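Side-chain contacts in fumarylacetoacetate hydrolase (Burkholderia xenovorans, PDB 5TI1), which probably hydrolyses fumarylacetoacetate to fumarate and acetoacetate, the last step of phenylalanine and tyrosine breakdown, using a bound divalent metal ion: residues C245-A248 against E249-I252; L357-H360 against T361-G364; G236-L239 against G240-V243; N95-I98 against A99-R102. All coordinates share one frame; numbering follows the deposited sequence.

All four contacts are local, each within one run of eight residues, and they differ in burial. Interaction 2, the C-terminal end of helix 353-362, is wholly buried and faces the second subunit. Interactions 1 and 3 belong to the linker between strands 223-233 and 252-263; the first is partly buried, the second lies at the surface. Both touch interaction 2: Leu357 packs on Ala248 and His251, while Gly364 hydrogen-bonds Gly240. Interaction 4, in the N-terminal part of the chain, meets this cluster through Arg102 beside Ala250. Side-chain hydrogen bonds across the segments mark interactions 1 and 3, whereas backbone bonding dominates interactions 2 and 4.

Interaction 1. Residues C245-A248 against E249-I252; sequences CADA and EAHI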
loop_
_atom_site.group_PDB
_atom_site.type_symbol
_atom_site.label_atom_id
_atom_site.label_comp_id
_atom_site.label_asym_id
_atom_site.label_seq_id
_atom_site.Cartn_x
_atom_site.Cartn_y
_atom_site.Cartn_z
ATOM N N CYS B 245 -1.393 -13.431 -18.600
ATOM C CA CYS B 245 -1.362 -12.233 -19.426
ATOM C C CYS B 245 -2.610 -12.145 -20.288
ATOM O O CYS B 245 -3.206 -11.071 -20.428
ATOM C CB CYS B 245 -0.102 -12.217 -20.284
ATOM S SG CYS B 245 0.235 -10.605 -20.982
ATOM N N ALA B 246 -3.034 -13.279 -20.855
ATOM C CA ALA B 246 -4.223 -13.292 -21.699
ATOM C C ALA B 246 -5.482 -12.936 -20.916
ATOM O O ALA B 246 -6.432 -12.384 -21.487
ATOM C CB ALA B 246 -4.378 -14.664 -22.359
ATOM N N ASP B 247 -5.517 -13.248 -19.623
ATOM C CA ASP B 247 -6.693 -13.007 -18.799
ATOM C C ASP B 247 -6.667 -11.636 -18.134
ATOM O O ASP B 247 -7.675 -11.225 -17.552
ATOM C CB ASP B 247 -6.811 -14.112 -17.733
ATOM C CG ASP B 247 -8.065 -13.990 -16.876
ATOM O OD1 ASP B 247 -9.159 -13.783 -17.446
ATOM O OD2 ASP B 247 -7.956 -14.116 -15.632
ATOM N N ALA B 248 -5.559 -10.911 -18.267
ATOM C CA ALA B 248 -5.297 -9.754 -17.410
ATOM C C ALA B 248 -6.325 -8.644 -17.613
ATOM O O ALA B 248 -6.862 -8.102 -16.639
ATOM C CB ALA B 248 -3.885 -9.241 -17.676
ATOM N N GLU B 249 -6.613 -8.289 -18.877
ATOM C CA GLU B 249 -7.420 -7.098 -19.147
ATOM C C GLU B 249 -8.840 -7.238 -18.610
ATOM O O GLU B 249 -9.470 -6.235 -18.248
ATOM C CB GLU B 249 -7.444 -6.794 -20.649
ATOM C CG GLU B 249 -6.156 -6.180 -21.177
ATOM C CD GLU B 249 -6.261 -5.771 -22.641
ATOM O OE1 GLU B 249 -7.394 -5.580 -23.126
ATOM O OE2 GLU B 249 -5.211 -5.632 -23.304
ATOM N N ALA B 250 -9.347 -8.469 -18.522
ATOM C CA ALA B 250 -10.672 -8.690 -17.954
ATOM C C ALA B 250 -10.742 -8.302 -16.480
ATOM O O ALA B 250 -11.844 -8.120 -15.948
ATOM C CB ALA B 250 -11.079 -10.154 -18.130
ATOM N N HIS B 251 -9.599 -8.177 -15.810
ATOM C CA HIS B 251 -9.570 -7.719 -14.427
ATOM C C HIS B 251 -9.553 -6.201 -14.294
ATOM O O HIS B 251 -9.691 -5.703 -13.174
ATOM C CB HIS B 251 -8.352 -8.299 -13.702
ATOM C CG HIS B 251 -8.394 -9.790 -13.551
ATOM N ND1 HIS B 251 -8.468 -10.416 -12.325
ATOM C CD2 HIS B 251 -8.385 -10.779 -14.475
ATOM C CE1 HIS B 251 -8.481 -11.727 -12.496
ATOM N NE2 HIS B 251 -8.436 -11.973 -13.794
ATOM N N ILE B 252 -9.413 -5.457 -15.396
ATOM C CA ILE B 252 -9.230 -4.005 -15.357
ATOM C C ILE B 252 -10.569 -3.315 -15.592
ATOM O O ILE B 252 -11.286 -3.631 -16.551
ATOM C CB ILE B 252 -8.187 -3.548 -16.392
ATOM C CG1 ILE B 252 -6.853 -4.255 -16.152
ATOM C CG2 ILE B 252 -8.018 -2.027 -16.344
ATOM C CD1 ILE B 252 -5.760 -3.824 -17.097
HETATM O O HOH W 1 -5.317 -9.333 -21.261
HETATM O O HOH W 2 -8.312 -10.455 -20.482
#
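The imidazole ring of His251 meets Asp247 at its edge: OD2 faces NE2 close to the ring plane, and the backbone O of Asp247 lies in plane near CD2. This is a His-carboxylate hydrogen bond between residues four apart in sequence, from a short, weakly bonded helix at 245-248 into the 3-10 segment 249-251 that leads to strand 252-263. NE2 of His251 donates to OD2 of Asp247 over 2.9 Å with an N-H...O angle of 152°. NE2 approaches OD2 from above the carboxylate plane, 50° out of it; the carboxylate and ring planes stand 83° apart. On the ring's other nitrogen, ND1 bonds the backbone O of Ala235, which together with Asp247 fixes the ring's rotation. Val243 also packs on this side chain.

The backbone completes the turn. His251 N donates to Ala248 O over 2.9 Å, whereas the bond from Ala250 N to Asp247 O is weak at 3.4 Å. Two waters bridge backbone groups of the short helix and the 3-10 segment: one joins Cys245 O to Glu249 N, and the second donates to Ala246 O at 2.9 Å while accepting from Ala250 N at 3.0 Å.

Interaction 2. Residues L357-H360 against T361-G364; sequences LAHH and TVSG
Thr361 sets both its branches beside Leu357 O at the end of helix 353-362. With chi1 at 67°, OG1 lies between its own backbone N and carbonyl carbon, 3.2 Å from Leu357 O, while CG2 stands anti to the carbonyl carbon, 3.5 Å from the same oxygen, and more loosely faces CD1 of Leu357. OG1 takes a bond from the backbone N of Val243, and a water that donates to Ala358 O accepts a weak, long bond from OG1.

Val362 sets CG1 over the preceding turn, 3.3 Å from His359 O; the same methyl approaches the His359 ring obliquely, 4.2 Å from ND1. His359 and His360 both point away from residues 361-364 and find their polar partners outside: His359 ND1 bonds Tyr313 OH, and His360 NE2 bonds Thr152 OG1. Phe277 of the second subunit meets the His360 ring with planes about 55° apart.

Along the backbone, Thr361 N donates to Leu357 O over 3.1 Å and weakly to Ala358 O at 3.4 Å. Val362 N donates to His359 O over 3.2 Å, Gly364 N to Thr361 O, and Gly364 leaves the helix with positive phi. The ending thus combines backbone bonds with water: one molecule, donating to His360 O and accepting from Ser363 N, links these groups, both in buried residues, across the end of the helix.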
loop_
_atom_site.group_PDB
_atom_site.type_symbol
_atom_site.label_atom_id
_atom_site.label_comp_id
_atom_site.label_asym_id
_atom_site.label_seq_id
_atom_site.Cartn_x
_atom_site.Cartn_y
_atom_site.Cartn_z
ATOM N N LEU B 357 0.095 -6.349 -15.066
ATOM C CA LEU B 357 -0.691 -7.109 -14.100
ATOM C C LEU B 357 -0.220 -8.559 -14.029
ATOM O O LEU B 357 -0.130 -9.143 -12.939
ATOM C CB LEU B 357 -2.169 -7.046 -14.471
ATOM C CG LEU B 357 -3.143 -7.661 -13.471
ATOM C CD1 LEU B 357 -3.023 -6.959 -12.103
ATOM C CD2 LEU B 357 -4.562 -7.595 -14.037
ATOM N N ALA B 358 0.094 -9.146 -15.183
ATOM C CA ALA B 358 0.610 -10.511 -15.215
ATOM C C ALA B 358 1.880 -10.624 -14.386
ATOM O O ALA B 358 2.015 -11.524 -13.545
ATOM C CB ALA B 358 0.862 -10.934 -16.662
ATOM N N HIS B 359 2.809 -9.688 -14.578
ATOM C CA HIS B 359 4.020 -9.703 -13.770
ATOM C C HIS B 359 3.716 -9.410 -12.303
ATOM O O HIS B 359 4.279 -10.058 -11.412
ATOM C CB HIS B 359 5.032 -8.710 -14.320
ATOM C CG HIS B 359 6.322 -8.703 -13.569
ATOM N ND1 HIS B 359 7.250 -9.716 -13.679
ATOM C CD2 HIS B 359 6.821 -7.829 -12.664
ATOM C CE1 HIS B 359 8.277 -9.451 -12.892
ATOM N NE2 HIS B 359 8.041 -8.315 -12.264
ATOM N N HIS B 360 2.821 -8.449 -12.034
ATOM C CA HIS B 360 2.462 -8.115 -10.653
ATOM C C HIS B 360 2.053 -9.354 -9.857
ATOM O O HIS B 360 2.382 -9.479 -8.672
ATOM C CB HIS B 360 1.325 -7.090 -10.634
ATOM C CG HIS B 360 1.240 -6.296 -9.364
ATOM N ND1 HIS B 360 1.597 -6.809 -8.134
ATOM C CD2 HIS B 360 0.845 -5.019 -9.137
ATOM C CE1 HIS B 360 1.421 -5.883 -7.205
ATOM N NE2 HIS B 360 0.963 -4.789 -7.787
ATOM N N THR B 361 1.341 -10.281 -10.491
ATOM C CA THR B 361 0.776 -11.432 -9.796
ATOM C C THR B 361 1.513 -12.744 -10.059
ATOM O O THR B 361 1.119 -13.776 -9.501
ATOM C CB THR B 361 -0.702 -11.588 -10.182
ATOM O OG1 THR B 361 -0.800 -11.940 -11.575
ATOM C CG2 THR B 361 -1.445 -10.278 -9.938
ATOM N N VAL B 362 2.576 -12.741 -10.875
ATOM C CA VAL B 362 3.172 -14.001 -11.311
ATOM C C VAL B 362 3.759 -14.774 -10.135
ATOM O O VAL B 362 3.835 -16.011 -10.165
ATOM C CB VAL B 362 4.232 -13.752 -12.399
ATOM C CG1 VAL B 362 5.462 -13.079 -11.809
ATOM C CG2 VAL B 362 4.604 -15.072 -13.083
ATOM N N SER B 363 4.181 -14.074 -9.089
ATOM C CA SER B 363 4.748 -14.703 -7.909
ATOM C C SER B 363 3.706 -14.977 -6.833
ATOM O O SER B 363 4.054 -15.509 -5.773
ATOM C CB SER B 363 5.880 -13.834 -7.347
ATOM O OG SER B 363 7.036 -13.937 -8.176
ATOM N N GLY B 364 2.439 -14.648 -7.086
ATOM C CA GLY B 364 1.358 -14.968 -6.177
ATOM C C GLY B 364 0.728 -13.781 -5.470
ATOM O O GLY B 364 -0.209 -13.987 -4.688
HETATM O O HOH W 3 0.980 -13.869 -13.818
HETATM O O HOH W 4 3.310 -11.672 -7.644
#

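Interaction 3. Residues G236-L239 against G240-V243; sequences GNAL and GEPV
With chi1 at 68°, CG of Asn237 is placed between its backbone N and carbonyl carbon, and chi2 then swings the amide across the loop to Glu241. The loop is built on a type II beta turn from Ala238 to Glu241, within the connection between strand 223-233 and helix 245-248. Asn237 ND2 donates to Glu241 O over 2.9 Å with an N-H...O angle of 152°; the donor stands above the carbonyl plane, and the acceptor is tilted slightly from the amide plane. The same ND2 also bonds Cys365 O, and OD1 bonds Thr367 OG1. Three bonds therefore fix the amide, and two of them tie the loop to the chain after helix 353-362.

Beside this polar link, Val243 supplies an apolar one. Its CG2, anti to the carbonyl carbon, comes to 3.5 Å from Asn237 CB, and the two side chains lie at an oblique angle to each other.

The turn itself is closed by Glu241 N donating to Ala238 O over 3.1 Å. Gly240 occupies its third position with positive phi, 89°, where a CB would run into the carbonyl O of Leu239. Leu239 leads away from the turn and packs on Phe282 of the second subunit.

Glu241 extends beyond CG back along the first arm, bringing its carboxylate to Ala238 CB, a placement that a crystal neighbour touching this residue may influence. Between the two arms a single water accepts from Ala238 N at 2.7 Å and donates to Glu241 OE2 at 2.9 Å.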
loop_
_atom_site.group_PDB
_atom_site.type_symbol
_atom_site.label_atom_id
_atom_site.label_comp_id
_atom_site.label_asym_id
_atom_site.label_seq_id
_atom_site.Cartn_x
_atom_site.Cartn_y
_atom_site.Cartn_z
ATOM N N GLY B 236 -10.386 -8.834 -8.645
ATOM C CA GLY B 236 -9.139 -9.153 -7.992
ATOM C C GLY B 236 -8.674 -10.548 -8.356
ATOM O O GLY B 236 -9.202 -11.203 -9.256
ATOM N N ASN B 237 -7.639 -10.995 -7.647
ATOM C CA ASN B 237 -7.195 -12.377 -7.746
ATOM C C ASN B 237 -6.778 -12.847 -6.356
ATOM O O ASN B 237 -6.352 -12.044 -5.517
ATOM C CB ASN B 237 -6.052 -12.540 -8.762
ATOM C CG ASN B 237 -4.757 -11.880 -8.306
ATOM O OD1 ASN B 237 -4.667 -10.661 -8.206
ATOM N ND2 ASN B 237 -3.741 -12.692 -8.033
ATOM N N ALA B 238 -6.935 -14.148 -6.110
ATOM C CA ALA B 238 -6.644 -14.702 -4.789
ATOM C C ALA B 238 -5.140 -14.786 -4.556
ATOM O O ALA B 238 -4.347 -14.897 -5.492
ATOM C CB ALA B 238 -7.278 -16.090 -4.630
ATOM N N LEU B 239 -4.744 -14.717 -3.291
ATOM C CA LEU B 239 -3.329 -14.802 -2.961
ATOM C C LEU B 239 -2.779 -16.164 -3.375
ATOM O O LEU B 239 -3.381 -17.203 -3.084
ATOM C CB LEU B 239 -3.133 -14.569 -1.462
ATOM C CG LEU B 239 -1.718 -14.407 -0.930
ATOM C CD1 LEU B 239 -1.030 -13.218 -1.556
ATOM C CD2 LEU B 239 -1.781 -14.257 0.579
ATOM N N GLY B 240 -1.634 -16.157 -4.064
ATOM C CA GLY B 240 -1.053 -17.380 -4.575
ATOM C C GLY B 240 -1.506 -17.794 -5.959
ATOM O O GLY B 240 -0.978 -18.781 -6.491
ATOM N N GLU B 241 -2.449 -17.068 -6.568
ATOM C CA GLU B 241 -3.079 -17.453 -7.833
ATOM C C GLU B 241 -2.779 -16.411 -8.904
ATOM O O GLU B 241 -3.506 -15.412 -9.036
ATOM C CB GLU B 241 -4.586 -17.628 -7.656
ATOM C CG GLU B 241 -4.962 -18.859 -6.829
ATOM C CD GLU B 241 -6.459 -19.153 -6.821
ATOM O OE1 GLU B 241 -6.881 -20.055 -6.060
ATOM O OE2 GLU B 241 -7.208 -18.491 -7.575
ATOM N N PRO B 242 -1.727 -16.608 -9.698
ATOM C CA PRO B 242 -1.361 -15.611 -10.718
ATOM C C PRO B 242 -2.489 -15.334 -11.709
ATOM O O PRO B 242 -3.335 -16.190 -11.975
ATOM C CB PRO B 242 -0.163 -16.257 -11.421
ATOM C CG PRO B 242 0.413 -17.186 -10.397
ATOM C CD PRO B 242 -0.775 -17.730 -9.653
ATOM N N VAL B 243 -2.486 -14.116 -12.260
ATOM C CA VAL B 243 -3.343 -13.743 -13.387
ATOM C C VAL B 243 -2.527 -13.884 -14.665
ATOM O O VAL B 243 -1.447 -13.292 -14.779
ATOM C CB VAL B 243 -3.873 -12.309 -13.243
ATOM C CG1 VAL B 243 -4.769 -11.951 -14.427
ATOM C CG2 VAL B 243 -4.612 -12.145 -11.937
HETATM O O HOH W 5 -7.823 -15.729 -8.096
#

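Interaction 4. Residues N95-I98 against A99-R102; sequences NDFI and ALGR
Backbone hydrogen bonds from Ala99, Leu100 and Gly101 back to the helix carry most of this contact. Ala99 N donates to Asn95 O over 2.8 Å with an N-H...O angle of 163°, a regular i to i+4 bond that approaches nearly along the C=O axis. The next two are i to i+3 bonds that come from above the carbonyl planes: Leu100 N to Phe97 O at 3.0 Å, and Gly101 N to Ile98 O at 2.9 Å. Ile98 O has a second donor, Trp105 NE1, from the helix that follows.

Apolar contact is slighter. Phe97 has CG anti to the backbone N, chi1 164°, which carries its ring to Leu100: the two side chains cross at about a right angle, with Leu100 CD1 coming obliquely to the ring at 4.2 Å from Phe97 CD1. The ring also meets that of Phe44. CB of Leu100 lies 3.2 Å from Phe97 O, the acceptor of its own N-H, while Ile98 packs on Val146 and Val369.

Polar side chains are held by residues outside the turn. Asp96 OD2 forms a salt bridge with Arg91 NE, and Asn95 ND2 bonds Gln147 O.

Gly101, with phi 96°, is where the chain leaves helix 95-99, and it is also the N-cap position of helix 102-116. The shift from i to i+4 to i to i+3 bonding before a positive-phi glycine marks a tight helix-to-helix junction.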
loop_
_atom_site.group_PDB
_atom_site.type_symbol
_atom_site.label_atom_id
_atom_site.label_comp_id
_atom_site.label_asym_id
_atom_site.label_seq_id
_atom_site.Cartn_x
_atom_site.Cartn_y
_atom_site.Cartn_z
ATOM N N ASN B 95 -16.071 1.394 -5.317
ATOM C CA ASN B 95 -15.631 0.011 -5.096
ATOM C C ASN B 95 -16.793 -0.971 -5.165
ATOM O O ASN B 95 -16.755 -1.944 -5.930
ATOM C CB ASN B 95 -14.915 -0.107 -3.750
ATOM C CG ASN B 95 -13.648 0.732 -3.687
ATOM O OD1 ASN B 95 -13.652 1.907 -4.053
ATOM N ND2 ASN B 95 -12.558 0.131 -3.215
ATOM N N ASP B 96 -17.840 -0.723 -4.371
ATOM C CA ASP B 96 -18.978 -1.641 -4.305
ATOM C C ASP B 96 -19.621 -1.846 -5.675
ATOM O O ASP B 96 -19.994 -2.971 -6.028
ATOM C CB ASP B 96 -20.007 -1.113 -3.298
ATOM C CG ASP B 96 -19.568 -1.298 -1.851
ATOM O OD1 ASP B 96 -18.551 -1.969 -1.615
ATOM O OD2 ASP B 96 -20.245 -0.772 -0.952
ATOM N N PHE B 97 -19.784 -0.769 -6.453
ATOM C CA PHE B 97 -20.348 -0.919 -7.793
ATOM C C PHE B 97 -19.402 -1.675 -8.721
ATOM O O PHE B 97 -19.837 -2.548 -9.483
ATOM C CB PHE B 97 -20.693 0.451 -8.388
ATOM C CG PHE B 97 -20.915 0.410 -9.873
ATOM C CD1 PHE B 97 -22.044 -0.192 -10.395
ATOM C CD2 PHE B 97 -19.975 0.940 -10.745
ATOM C CE1 PHE B 97 -22.255 -0.247 -11.763
ATOM C CE2 PHE B 97 -20.176 0.881 -12.115
ATOM C CZ PHE B 97 -21.315 0.289 -12.624
ATOM N N ILE B 98 -18.105 -1.344 -8.684
ATOM C CA ILE B 98 -17.124 -2.073 -9.491
ATOM C C ILE B 98 -17.148 -3.558 -9.150
ATOM O O ILE B 98 -17.154 -4.422 -10.044
ATOM C CB ILE B 98 -15.717 -1.478 -9.299
ATOM C CG1 ILE B 98 -15.630 -0.079 -9.905
ATOM C CG2 ILE B 98 -14.684 -2.358 -9.953
ATOM C CD1 ILE B 98 -14.378 0.709 -9.454
ATOM N N ALA B 99 -17.192 -3.881 -7.853
ATOM C CA ALA B 99 -17.199 -5.276 -7.418
ATOM C C ALA B 99 -18.331 -6.077 -8.049
ATOM O O ALA B 99 -18.235 -7.305 -8.123
ATOM C CB ALA B 99 -17.302 -5.351 -5.896
ATOM N N LEU B 100 -19.385 -5.407 -8.531
ATOM C CA LEU B 100 -20.498 -6.112 -9.154
ATOM C C LEU B 100 -20.090 -6.843 -10.423
ATOM O O LEU B 100 -20.837 -7.706 -10.891
ATOM C CB LEU B 100 -21.632 -5.137 -9.463
ATOM C CG LEU B 100 -22.400 -4.604 -8.262
ATOM C CD1 LEU B 100 -23.545 -3.739 -8.750
ATOM C CD2 LEU B 100 -22.902 -5.776 -7.421
ATOM N N GLY B 101 -18.941 -6.515 -11.000
ATOM C CA GLY B 101 -18.410 -7.264 -12.119
ATOM C C GLY B 101 -18.768 -6.647 -13.460
ATOM O O GLY B 101 -19.660 -5.803 -13.589
ATOM N N ARG B 102 -18.070 -7.146 -14.483
ATOM C CA ARG B 102 -18.092 -6.527 -15.803
ATOM C C ARG B 102 -19.474 -6.574 -16.449
ATOM O O ARG B 102 -19.836 -5.650 -17.184
ATOM C CB ARG B 102 -17.058 -7.202 -16.702
ATOM C CG ARG B 102 -16.801 -6.469 -17.996
ATOM C CD ARG B 102 -15.619 -7.060 -18.733
ATOM N NE ARG B 102 -15.893 -8.407 -19.210
ATOM C CZ ARG B 102 -15.118 -9.062 -20.068
ATOM N NH1 ARG B 102 -15.443 -10.290 -20.449
ATOM N NH2 ARG B 102 -14.019 -8.488 -20.544
#